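Local coordinates for probable flavin reductase (Sinorhizobium meliloti, PDB 3RH7), which binds FMN and probably acts as an NADPH-dependent flavin reductase, at residues 84-89 and 124-129. Numbering follows the deposited sequence.
Sequences INVLSE and VAAWFE
Strands 84-86 and 126-129 run antiparallel, their short axes at 173° and 4.7 Å apart at closest approach, and I84 with F128 and V86 with A126 form hydrogen-bonded pairs, N85 with W127 a non-hydrogen-bonded one. The I84 N to F128 O bond (2.9 Å) and its return, F128 N to I84 O, both meet the acceptor in the carbonyl plane. At the end of the pairing the register slips: V86 N donates to A126 O at 2.7 Å. V86 O in turn accepts A125 N at 2.8 Å, nearly along its C=O axis, and only weakly A126 N. Two residues, A125 and A126, thus face V86, which defines a classic beta bulge.

I84, V86, A126 and F128 share one face of the sheet. V86 carries most of the apolar contact there: CG1, anti to the backbone N, turns to A125 CB, whereas CG2, beside that N, lies at the edge of the F128 ring, 4.0 Å from CE1. I84 CG2 approaches CD1 of the same ring at 4.2 Å, although the rest of the I84 side chain leads away. On the other face, N85 and W127 cross obliquely, amide and indole planes 46° apart, and N85 OD1 lies 3.8 Å from W127 CB. This buried amide is satisfied elsewhere, OD1 by F121 N and ND2 by P119 O, while W127 NE1 reaches E152 OE1.

Within the FMN-binding split barrel, strand 81-86 is flanked by strands 30-38 and 126-138, and the latter continues the sheet to strand 141-153. L87 turns away from 124-129, its side chain about 8 Å from the bound FMN. F25 of the second subunit meets the F128 ring, and F28 and A27 of that subunit pack on V86 and A126 respectively, while I84 and F128 also touch strand 61-67.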
ATOM      1  N   ILE A  84      12.754  12.107   5.944  1.00 55.60           N
ATOM      2  CA  ILE A  84      11.968  10.914   5.659  1.00 54.31           C
ATOM      3  C   ILE A  84      12.303  10.423   4.246  1.00 59.58           C
ATOM      4  O   ILE A  84      12.037  11.140   3.280  1.00 59.02           O
ATOM      5  CB  ILE A  84      10.461  11.206   5.855  1.00 56.14           C
ATOM      6  CG1 ILE A  84      10.110  11.366   7.347  1.00 55.95           C
ATOM      7  CG2 ILE A  84       9.576  10.179   5.150  1.00 56.90           C
ATOM      8  CD1 ILE A  84      10.049  10.132   8.179  1.00 61.40           C
ATOM      9  N   ASN A  85      12.900   9.218   4.121  1.00 56.77           N
ATOM     10  CA  ASN A  85      13.210   8.673   2.790  1.00 56.55           C
ATOM     11  C   ASN A  85      12.176   7.595   2.410  1.00 58.53           C
ATOM     12  O   ASN A  85      12.209   6.492   2.987  1.00 57.86           O
ATOM     13  CB  ASN A  85      14.636   8.099   2.732  1.00 58.47           C
ATOM     14  CG  ASN A  85      15.730   9.120   2.767  1.00 60.65           C
ATOM     15  OD1 ASN A  85      16.123   9.656   1.740  1.00 68.60           O
ATOM     16  ND2 ASN A  85      16.301   9.349   3.933  1.00 31.99           N
ATOM     17  N   VAL A  86      11.239   7.933   1.468  1.00 51.71           N
ATOM     18  CA  VAL A  86      10.172   7.028   0.971  1.00 48.68           C
ATOM     19  C   VAL A  86      10.870   6.107  -0.074  1.00 51.60           C
ATOM     20  O   VAL A  86      11.221   6.550  -1.170  1.00 51.26           O
ATOM     21  CB  VAL A  86       8.943   7.835   0.431  1.00 50.09           C
ATOM     22  CG1 VAL A  86       7.833   6.941  -0.077  1.00 48.05           C
ATOM     23  CG2 VAL A  86       8.401   8.774   1.493  1.00 50.32           C
ATOM     24  N   LEU A  87      11.174   4.871   0.330  1.00 46.47           N
ATOM     25  CA  LEU A  87      11.937   3.924  -0.484  1.00 46.18           C
ATOM     26  C   LEU A  87      11.233   3.499  -1.779  1.00 51.16           C
ATOM     27  O   LEU A  87      10.013   3.443  -1.814  1.00 53.36           O
ATOM     28  CB  LEU A  87      12.265   2.681   0.345  1.00 45.82           C
ATOM     29  CG  LEU A  87      13.036   2.872   1.648  1.00 49.86           C
ATOM     30  CD1 LEU A  87      13.233   1.549   2.309  1.00 50.23           C
ATOM     31  CD2 LEU A  87      14.417   3.539   1.421  1.00 49.23           C
ATOM     32  N   SER A  88      11.985   3.206  -2.837  1.00 46.38           N
ATOM     33  CA  SER A  88      11.393   2.783  -4.106  1.00 45.62           C
ATOM     34  C   SER A  88      11.322   1.224  -4.220  1.00 53.18           C
ATOM     35  O   SER A  88      11.803   0.527  -3.316  1.00 53.63           O
ATOM     36  CB  SER A  88      12.194   3.368  -5.253  1.00 47.11           C
ATOM     37  OG  SER A  88      13.463   2.747  -5.264  1.00 52.50           O
ATOM     38  N   GLU A  89      10.704   0.682  -5.314  1.00 49.73           N
ATOM     39  CA  GLU A  89      10.535  -0.768  -5.573  1.00 48.85           C
ATOM     40  C   GLU A  89      11.793  -1.607  -5.385  1.00 54.23           C
ATOM     41  O   GLU A  89      11.712  -2.778  -4.988  1.00 55.32           O
ATOM     42  CB  GLU A  89      10.134  -0.997  -7.024  1.00 49.45           C
ATOM     43  CG  GLU A  89       8.703  -0.757  -7.393  1.00 57.65           C
ATOM     44  CD  GLU A  89       8.486  -0.982  -8.876  1.00 74.80           C
ATOM     45  OE1 GLU A  89       9.325  -0.527  -9.685  1.00 65.62           O
ATOM     46  OE2 GLU A  89       7.470  -1.612  -9.231  1.00 79.27           O
ATOM     47  N   VAL A 124      15.394   7.146  -4.329  1.00 48.07           N
ATOM     48  CA  VAL A 124      14.203   6.991  -3.491  1.00 44.91           C
ATOM     49  C   VAL A 124      12.984   7.420  -4.280  1.00 51.24           C
ATOM     50  O   VAL A 124      13.125   8.091  -5.296  1.00 52.33           O
ATOM     51  CB  VAL A 124      14.299   7.713  -2.126  1.00 46.93           C
ATOM     52  CG1 VAL A 124      15.444   7.167  -1.298  1.00 46.70           C
ATOM     53  CG2 VAL A 124      14.401   9.228  -2.262  1.00 47.11           C
ATOM     54  N   ALA A 125      11.789   7.031  -3.826  1.00 49.04           N
ATOM     55  CA  ALA A 125      10.513   7.369  -4.472  1.00 48.14           C
ATOM     56  C   ALA A 125      10.151   8.836  -4.205  1.00 51.91           C
ATOM     57  O   ALA A 125       9.446   9.448  -5.019  1.00 51.01           O
ATOM     58  CB  ALA A 125       9.407   6.446  -3.965  1.00 47.64           C
ATOM     59  N   ALA A 126      10.639   9.376  -3.049  1.00 48.51           N
ATOM     60  CA  ALA A 126      10.451  10.730  -2.500  1.00 48.61           C
ATOM     61  C   ALA A 126      11.177  10.878  -1.167  1.00 54.35           C
ATOM     62  O   ALA A 126      11.284   9.914  -0.407  1.00 53.65           O
ATOM     63  CB  ALA A 126       8.967  11.034  -2.294  1.00 48.42           C
ATOM     64  N   TRP A 127      11.652  12.092  -0.873  1.00 52.51           N
ATOM     65  CA  TRP A 127      12.321  12.416   0.395  1.00 53.17           C
ATOM     66  C   TRP A 127      11.845  13.774   0.910  1.00 57.67           C
ATOM     67  O   TRP A 127      11.467  14.650   0.116  1.00 57.92           O
ATOM     68  CB  TRP A 127      13.854  12.355   0.315  1.00 52.96           C
ATOM     69  CG  TRP A 127      14.502  13.305  -0.655  1.00 55.40           C
ATOM     70  CD1 TRP A 127      15.010  12.996  -1.881  1.00 58.74           C
ATOM     71  CD2 TRP A 127      14.806  14.692  -0.435  1.00 56.19           C
ATOM     72  NE1 TRP A 127      15.616  14.104  -2.439  1.00 58.99           N
ATOM     73  CE2 TRP A 127      15.495  15.158  -1.576  1.00 60.33           C
ATOM     74  CE3 TRP A 127      14.561  15.590   0.617  1.00 58.26           C
ATOM     75  CZ2 TRP A 127      15.934  16.483  -1.705  1.00 60.44           C
ATOM     76  CZ3 TRP A 127      14.964  16.916   0.473  1.00 60.65           C
ATOM     77  CH2 TRP A 127      15.658  17.344  -0.667  1.00 61.40           C
ATOM     78  N   PHE A 128      11.873  13.945   2.243  1.00 53.46           N
ATOM     79  CA  PHE A 128      11.428  15.144   2.938  1.00 53.20           C
ATOM     80  C   PHE A 128      12.393  15.555   4.051  1.00 61.86           C
ATOM     81  O   PHE A 128      12.572  14.804   5.004  1.00 62.24           O
ATOM     82  CB  PHE A 128      10.031  14.908   3.551  1.00 53.06           C
ATOM     83  CG  PHE A 128       8.953  14.489   2.584  1.00 52.22           C
ATOM     84  CD1 PHE A 128       8.722  13.138   2.309  1.00 54.57           C
ATOM     85  CD2 PHE A 128       8.147  15.431   1.975  1.00 53.30           C
ATOM     86  CE1 PHE A 128       7.745  12.747   1.390  1.00 53.97           C
ATOM     87  CE2 PHE A 128       7.174  15.047   1.052  1.00 55.67           C
ATOM     88  CZ  PHE A 128       6.979  13.705   0.765  1.00 52.96           C
ATOM     89  N   GLU A 129      12.988  16.750   3.945  1.00 61.20           N
ATOM     90  CA  GLU A 129      13.831  17.325   4.990  1.00 63.11           C
ATOM     91  C   GLU A 129      12.921  18.034   5.975  1.00 68.16           C
ATOM     92  O   GLU A 129      12.116  18.885   5.579  1.00 67.43           O
ATOM     93  CB  GLU A 129      14.872  18.293   4.407  1.00 66.10           C
ATOM     94  CG  GLU A 129      16.111  17.598   3.901  1.00 78.49           C
ATOM     95  CD  GLU A 129      17.330  18.489   3.903  1.00 97.34           C
ATOM     96  OE1 GLU A 129      17.533  19.223   2.906  1.00 86.29           O
ATOM     97  OE2 GLU A 129      18.074  18.456   4.914  1.00 83.46           O
TER